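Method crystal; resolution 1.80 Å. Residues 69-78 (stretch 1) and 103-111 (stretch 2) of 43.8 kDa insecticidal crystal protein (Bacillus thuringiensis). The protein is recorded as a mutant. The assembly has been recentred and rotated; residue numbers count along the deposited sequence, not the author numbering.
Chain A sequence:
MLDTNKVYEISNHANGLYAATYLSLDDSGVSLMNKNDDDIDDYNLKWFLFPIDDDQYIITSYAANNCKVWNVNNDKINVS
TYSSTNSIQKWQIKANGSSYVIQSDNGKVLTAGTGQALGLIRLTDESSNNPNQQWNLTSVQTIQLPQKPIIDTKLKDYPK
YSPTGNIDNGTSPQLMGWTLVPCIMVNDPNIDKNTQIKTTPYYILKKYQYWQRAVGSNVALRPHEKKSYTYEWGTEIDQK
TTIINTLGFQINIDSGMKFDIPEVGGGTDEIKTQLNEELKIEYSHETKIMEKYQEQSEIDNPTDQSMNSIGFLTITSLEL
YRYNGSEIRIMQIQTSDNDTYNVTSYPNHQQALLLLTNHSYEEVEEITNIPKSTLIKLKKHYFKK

Stretch 1, residues 69-78: VWNVNNDKIN
Stretch 2, residues 103-111: QSDNGKVLT

Both stretches fold as hairpins. In stretch 1, strands 69-73 and 76-78 are joined by a type I' turn from Asn-73 to Lys-76; in stretch 2, a type I turn from Ser-104 to Gly-107 follows strand 103-104 and leads towards strand 109-111. No backbone hydrogen bond crosses between them, so the contact rests on side chains and two waters, and buries 261 Å² summed over both sides. The register is set by CA separations of 7.9 Å for Val-72 to Ser-104, 8.4 Å for Asp-75 to Lys-108 and 9.1 Å for Ile-77 to Leu-110.

Val-69 (phi/psi -123/160) lies out of reach. Trp-70 (-58/137; chi1 -75°, m; chi2 20°) points toward stretch 2 and meets Leu-110 at the ring edge: its CZ3 lies 3.7 Å from Leu-110 CD2, which sits near the ring plane. The CA-to-CB bond of Leu-110 points sideways, but chi1 -151° (t) and chi2 64° (p) bring the end of the side chain nearer.

Asn-71 (-145/129; chi1 t) serves its own hairpin. Its N donates to Asn-78 O at 2.8 Å, its O accepts from Asn-78 N at 3.0 Å, and its ND2 donates to Asn-78 OD1 at 3.2 Å. Val-72 (-98/127; chi1 178°, t) points toward stretch 2, its CG2 4.0 Å from Ser-104 OG and its CG1 4.3 Å from Asn-106 ND2. The polar groups beside Val-72 are held in place within stretch 2: Asn-106 N donates to Ser-104 OG at 3.1 Å, and Lys-108 N to Asn-106 OD1 at 2.9 Å, with Asn-106 at chi1 75° (p). Gly-107 follows at 92/-15, where a CB would jam against the preceding carbonyl O.

Paired bonds close the first turn, Asn-73 N to Lys-76 O at 3.0 Å and Lys-76 N to Asn-73 O at 2.9 Å. Asn-74 (47/49) and Asp-75 (70/4) occupy its positive-phi corners. Asn-74 points away, whereas Asp-75 starts sideways and, with chi1 -56° (m) and chi2 -42°, carries its carboxylate to stretch 2. There Lys-108 NZ donates to Asp-75 OD1 at 2.9 Å, a hydrogen bond within a salt bridge. Lys-108 spans the gap with chi1 m followed by three t angles. Water 1 adds a second link, donating to Asp-75 OD2 at 3.0 Å and accepting from Lys-108 NZ at 2.6 Å; water 2 donates to Asp-75 OD1 at 2.5 Å and accepts from Asn-106 ND2 at 2.8 Å. Asp-75 thus reaches both Lys-108 and Asn-106.

Lys-76 (-110/161; m, t, m, m) folds back so that its NZ donates to Asn-74 O at 2.8 Å. Ile-77 (-119/134; chi1 and chi2 both m) points toward stretch 2, its CG1 4.2 Å from Leu-110 CD1. Leu-110 CD1 therefore touches both residues, lying 4.0 Å from Trp-70 CZ3 as well, while CD2 makes the closer approach to the tryptophan; Leu-110 has the largest covered area, 57 Å². Asn-78 (-134/-179; chi1 72°, p) makes no contact across.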

ATOM      1  N   VAL A  69     -12.381  17.223  -0.014  1.00 14.31           N
ATOM      2  CA  VAL A  69     -13.004  16.533  -1.116  1.00 13.97           C
ATOM      3  C   VAL A  69     -14.517  16.666  -1.111  1.00 13.43           C
ATOM      4  O   VAL A  69     -15.138  16.943  -0.077  1.00 12.09           O
ATOM      5  CB  VAL A  69     -12.665  15.010  -1.055  1.00 14.60           C
ATOM      6  CG1 VAL A  69     -11.119  14.803  -0.966  1.00 14.70           C
ATOM      7  CG2 VAL A  69     -13.316  14.364   0.153  1.00 15.82           C
ATOM      8  N   TRP A  70     -15.133  16.432  -2.262  1.00 12.75           N
ATOM      9  CA  TRP A  70     -16.586  16.557  -2.314  1.00 14.37           C
ATOM     10  C   TRP A  70     -17.224  15.615  -1.298  1.00 14.12           C
ATOM     11  O   TRP A  70     -16.867  14.421  -1.189  1.00 13.65           O
ATOM     12  CB  TRP A  70     -17.136  16.293  -3.719  1.00 14.05           C
ATOM     13  CG  TRP A  70     -16.925  17.389  -4.730  1.00 17.46           C
ATOM     14  CD1 TRP A  70     -16.012  18.425  -4.701  1.00 14.84           C
ATOM     15  CD2 TRP A  70     -17.632  17.518  -5.946  1.00 15.12           C
ATOM     16  NE1 TRP A  70     -16.125  19.180  -5.856  1.00 13.61           N
ATOM     17  CE2 TRP A  70     -17.123  18.644  -6.626  1.00 17.08           C
ATOM     18  CE3 TRP A  70     -18.665  16.791  -6.532  1.00 16.01           C
ATOM     19  CZ2 TRP A  70     -17.620  19.059  -7.855  1.00 17.53           C
ATOM     20  CZ3 TRP A  70     -19.147  17.204  -7.764  1.00 19.85           C
ATOM     21  CH2 TRP A  70     -18.620  18.321  -8.402  1.00 21.27           C
ATOM     22  N   ASN A  71     -18.219  16.137  -0.601  1.00 13.62           N
ATOM     23  CA  ASN A  71     -18.793  15.457   0.512  1.00 15.34           C
ATOM     24  C   ASN A  71     -20.270  15.766   0.540  1.00 16.04           C
ATOM     25  O   ASN A  71     -20.656  16.909   0.433  1.00 16.08           O
ATOM     26  CB  ASN A  71     -18.101  15.999   1.769  1.00 15.49           C
ATOM     27  CG  ASN A  71     -18.649  15.422   3.061  1.00 19.06           C
ATOM     28  OD1 ASN A  71     -18.177  14.368   3.529  1.00 21.46           O
ATOM     29  ND2 ASN A  71     -19.582  16.150   3.707  1.00 17.86           N
ATOM     30  N   VAL A  72     -21.096  14.729   0.620  1.00 17.21           N
ATOM     31  CA  VAL A  72     -22.527  14.930   0.551  1.00 18.34           C
ATOM     32  C   VAL A  72     -23.158  14.953   1.928  1.00 20.34           C
ATOM     33  O   VAL A  72     -22.962  14.032   2.736  1.00 20.03           O
ATOM     34  CB  VAL A  72     -23.190  13.807  -0.262  1.00 19.93           C
ATOM     35  CG1 VAL A  72     -24.725  13.971  -0.313  1.00 19.09           C
ATOM     36  CG2 VAL A  72     -22.583  13.762  -1.665  1.00 19.94           C
ATOM     37  N   ASN A  73     -23.918  16.001   2.193  1.00 20.27           N
ATOM     38  CA  ASN A  73     -24.680  16.080   3.443  1.00 22.40           C
ATOM     39  C   ASN A  73     -26.075  16.555   3.100  1.00 21.88           C
ATOM     40  O   ASN A  73     -26.228  17.624   2.531  1.00 20.35           O
ATOM     41  CB  ASN A  73     -24.079  17.105   4.368  1.00 23.86           C
ATOM     42  CG  ASN A  73     -22.774  16.682   4.957  1.00 29.82           C
ATOM     43  OD1 ASN A  73     -21.784  17.450   4.931  1.00 36.94           O
ATOM     44  ND2 ASN A  73     -22.750  15.488   5.560  1.00 37.79           N
ATOM     45  N   ASN A  74     -27.086  15.759   3.411  1.00 21.83           N
ATOM     46  CA  ASN A  74     -28.457  16.197   3.134  1.00 22.16           C
ATOM     47  C   ASN A  74     -28.664  16.769   1.728  1.00 21.39           C
ATOM     48  O   ASN A  74     -29.199  17.859   1.547  1.00 20.33           O
ATOM     49  CB  ASN A  74     -28.871  17.207   4.209  1.00 23.66           C
ATOM     50  CG  ASN A  74     -28.839  16.596   5.623  1.00 26.53           C
ATOM     51  OD1 ASN A  74     -29.379  15.513   5.838  1.00 31.19           O
ATOM     52  ND2 ASN A  74     -28.207  17.284   6.577  1.00 30.14           N
ATOM     53  N   ASP A  75     -28.183  16.025   0.738  1.00 20.34           N
ATOM     54  CA  ASP A  75     -28.357  16.353  -0.682  1.00 21.34           C
ATOM     55  C   ASP A  75     -27.597  17.545  -1.166  1.00 20.26           C
ATOM     56  O   ASP A  75     -27.770  17.943  -2.310  1.00 19.07           O
ATOM     57  CB  ASP A  75     -29.834  16.529  -1.043  1.00 21.68           C
ATOM     58  CG  ASP A  75     -30.660  15.310  -0.684  1.00 26.75           C
ATOM     59  OD1 ASP A  75     -30.235  14.168  -0.906  1.00 26.42           O
ATOM     60  OD2 ASP A  75     -31.840  15.545  -0.096  1.00 29.40           O
ATOM     61  N   LYS A  76     -26.781  18.134  -0.299  1.00 18.67           N
ATOM     62  CA  LYS A  76     -25.973  19.273  -0.719  1.00 19.49           C
ATOM     63  C   LYS A  76     -24.537  18.798  -0.760  1.00 17.93           C
ATOM     64  O   LYS A  76     -24.220  17.776  -0.145  1.00 17.57           O
ATOM     65  CB  LYS A  76     -26.138  20.420   0.278  1.00 20.57           C
ATOM     66  CG  LYS A  76     -27.572  20.940   0.345  1.00 22.60           C
ATOM     67  CD  LYS A  76     -27.869  21.751   1.594  1.00 29.49           C
ATOM     68  CE  LYS A  76     -28.254  20.919   2.810  1.00 28.72           C
ATOM     69  NZ  LYS A  76     -29.640  20.380   2.751  1.00 26.99           N
ATOM     70  N   ILE A  77     -23.664  19.519  -1.469  1.00 15.33           N
ATOM     71  CA  ILE A  77     -22.281  19.114  -1.551  1.00 16.29           C
ATOM     72  C   ILE A  77     -21.432  20.220  -0.965  1.00 15.85           C
ATOM     73  O   ILE A  77     -21.634  21.402  -1.285  1.00 14.74           O
ATOM     74  CB  ILE A  77     -21.799  18.941  -3.029  1.00 15.95           C
ATOM     75  CG1 ILE A  77     -22.703  17.998  -3.832  1.00 20.41           C
ATOM     76  CG2 ILE A  77     -20.370  18.455  -2.999  1.00 16.94           C
ATOM     77  CD1 ILE A  77     -22.951  16.690  -3.144  1.00 27.67           C
ATOM     78  N   ASN A  78     -20.491  19.843  -0.117  1.00 15.46           N
ATOM     79  CA  ASN A  78     -19.483  20.760   0.331  1.00 16.38           C
ATOM     80  C   ASN A  78     -18.150  20.034   0.237  1.00 17.04           C
ATOM     81  O   ASN A  78     -18.097  18.916  -0.293  1.00 17.72           O
ATOM     82  CB  ASN A  78     -19.775  21.268   1.777  1.00 17.12           C
ATOM     83  CG  ASN A  78     -19.547  20.206   2.810  1.00 19.86           C
ATOM     84  OD1 ASN A  78     -19.299  19.053   2.478  1.00 21.17           O
ATOM     85  ND2 ASN A  78     -19.601  20.588   4.089  1.00 26.45           N
ATOM     86  N   GLN A 103     -22.638  10.382 -10.037  1.00 14.02           N
ATOM     87  CA  GLN A 103     -23.527   9.744  -9.077  1.00 14.70           C
ATOM     88  C   GLN A 103     -22.842   9.506  -7.723  1.00 15.95           C
ATOM     89  O   GLN A 103     -21.724   8.971  -7.643  1.00 15.09           O
ATOM     90  CB  GLN A 103     -23.971   8.418  -9.660  1.00 15.00           C
ATOM     91  CG  GLN A 103     -24.897   7.579  -8.738  1.00 18.49           C
ATOM     92  CD  GLN A 103     -25.404   6.344  -9.447  1.00 25.50           C
ATOM     93  OE1 GLN A 103     -26.033   6.439 -10.499  1.00 28.50           O
ATOM     94  NE2 GLN A 103     -25.121   5.175  -8.875  1.00 29.23           N
ATOM     95  N   SER A 104     -23.527   9.909  -6.665  1.00 15.20           N
ATOM     96  CA  SER A 104     -23.037   9.661  -5.310  1.00 16.31           C
ATOM     97  C   SER A 104     -23.161   8.166  -4.940  1.00 17.83           C
ATOM     98  O   SER A 104     -23.969   7.414  -5.513  1.00 16.35           O
ATOM     99  CB  SER A 104     -23.845  10.505  -4.305  1.00 16.47           C
ATOM    100  OG  SER A 104     -23.589  10.083  -2.961  1.00 17.07           O
ATOM    101  N   ASP A 105     -22.345   7.745  -3.988  1.00 18.28           N
ATOM    102  CA  ASP A 105     -22.477   6.422  -3.399  1.00 20.15           C
ATOM    103  C   ASP A 105     -23.899   6.148  -2.915  1.00 20.42           C
ATOM    104  O   ASP A 105     -24.329   4.995  -2.891  1.00 19.81           O
ATOM    105  CB  ASP A 105     -21.569   6.277  -2.172  1.00 22.41           C
ATOM    106  CG  ASP A 105     -21.521   4.856  -1.691  1.00 26.43           C
ATOM    107  OD1 ASP A 105     -22.123   4.524  -0.633  1.00 31.22           O
ATOM    108  OD2 ASP A 105     -20.948   3.988  -2.378  1.00 32.10           O
ATOM    109  N   ASN A 106     -24.631   7.188  -2.537  1.00 20.26           N
ATOM    110  CA  ASN A 106     -25.996   7.011  -2.078  1.00 20.66           C
ATOM    111  C   ASN A 106     -27.013   6.792  -3.213  1.00 20.46           C
ATOM    112  O   ASN A 106     -28.209   6.661  -2.965  1.00 20.19           O
ATOM    113  CB  ASN A 106     -26.421   8.151  -1.146  1.00 21.24           C
ATOM    114  CG  ASN A 106     -26.714   9.429  -1.866  1.00 21.93           C
ATOM    115  OD1 ASN A 106     -26.666   9.503  -3.101  1.00 20.78           O
ATOM    116  ND2 ASN A 106     -27.021  10.468  -1.100  1.00 22.41           N
ATOM    117  N   GLY A 107     -26.522   6.771  -4.448  1.00 19.03           N
ATOM    118  CA  GLY A 107     -27.351   6.505  -5.596  1.00 18.28           C
ATOM    119  C   GLY A 107     -27.969   7.717  -6.293  1.00 18.58           C
ATOM    120  O   GLY A 107     -28.491   7.593  -7.427  1.00 18.49           O
ATOM    121  N   LYS A 108     -27.962   8.867  -5.631  1.00 16.26           N
ATOM    122  CA  LYS A 108     -28.491  10.094  -6.251  1.00 16.83           C
ATOM    123  C   LYS A 108     -27.446  10.696  -7.180  1.00 16.22           C
ATOM    124  O   LYS A 108     -26.272  10.334  -7.095  1.00 15.05           O
ATOM    125  CB  LYS A 108     -28.901  11.113  -5.187  1.00 16.16           C
ATOM    126  CG  LYS A 108     -29.984  10.523  -4.251  1.00 19.36           C
ATOM    127  CD  LYS A 108     -30.592  11.540  -3.283  1.00 19.43           C
ATOM    128  CE  LYS A 108     -31.100  10.864  -2.008  1.00 20.82           C
ATOM    129  NZ  LYS A 108     -31.852  11.809  -1.129  1.00 21.21           N
ATOM    130  N   VAL A 109     -27.858  11.640  -8.026  1.00 14.38           N
ATOM    131  CA  VAL A 109     -26.940  12.171  -9.020  1.00 14.07           C
ATOM    132  C   VAL A 109     -26.888  13.679  -8.934  1.00 14.38           C
ATOM    133  O   VAL A 109     -27.855  14.327  -8.524  1.00 13.50           O
ATOM    134  CB  VAL A 109     -27.312  11.707 -10.469  1.00 13.76           C
ATOM    135  CG1 VAL A 109     -27.346  10.154 -10.612  1.00 15.23           C
ATOM    136  CG2 VAL A 109     -28.691  12.316 -10.927  1.00 14.54           C
ATOM    137  N   LEU A 110     -25.747  14.231  -9.337  1.00 14.11           N
ATOM    138  CA  LEU A 110     -25.514  15.675  -9.317  1.00 14.69           C
ATOM    139  C   LEU A 110     -26.508  16.357 -10.257  1.00 14.25           C
ATOM    140  O   LEU A 110     -26.607  16.001 -11.446  1.00 14.02           O
ATOM    141  CB  LEU A 110     -24.108  15.936  -9.847  1.00 15.76           C
ATOM    142  CG  LEU A 110     -23.377  17.156  -9.357  1.00 19.14           C
ATOM    143  CD1 LEU A 110     -23.162  16.957  -7.836  1.00 23.85           C
ATOM    144  CD2 LEU A 110     -22.029  17.362 -10.130  1.00 19.85           C
ATOM    145  N   THR A 111     -27.218  17.352  -9.733  1.00 13.98           N
ATOM    146  CA  THR A 111     -28.265  18.049 -10.469  1.00 14.40           C
ATOM    147  C   THR A 111     -28.203  19.582 -10.289  1.00 14.88           C
ATOM    148  O   THR A 111     -28.190  20.088  -9.155  1.00 16.50           O
ATOM    149  CB  THR A 111     -29.584  17.545  -9.923  1.00 14.80           C
ATOM    150  OG1 THR A 111     -29.618  16.107 -10.050  1.00 15.67           O
ATOM    151  CG2 THR A 111     -30.739  18.018 -10.753  1.00 15.24           C
TER
HETATM  152  O   HOH W   1     -33.453  13.729  -1.878  1.00 33.06           O
HETATM  153  O   HOH W   2     -27.995  13.075  -1.143  1.00 34.73           O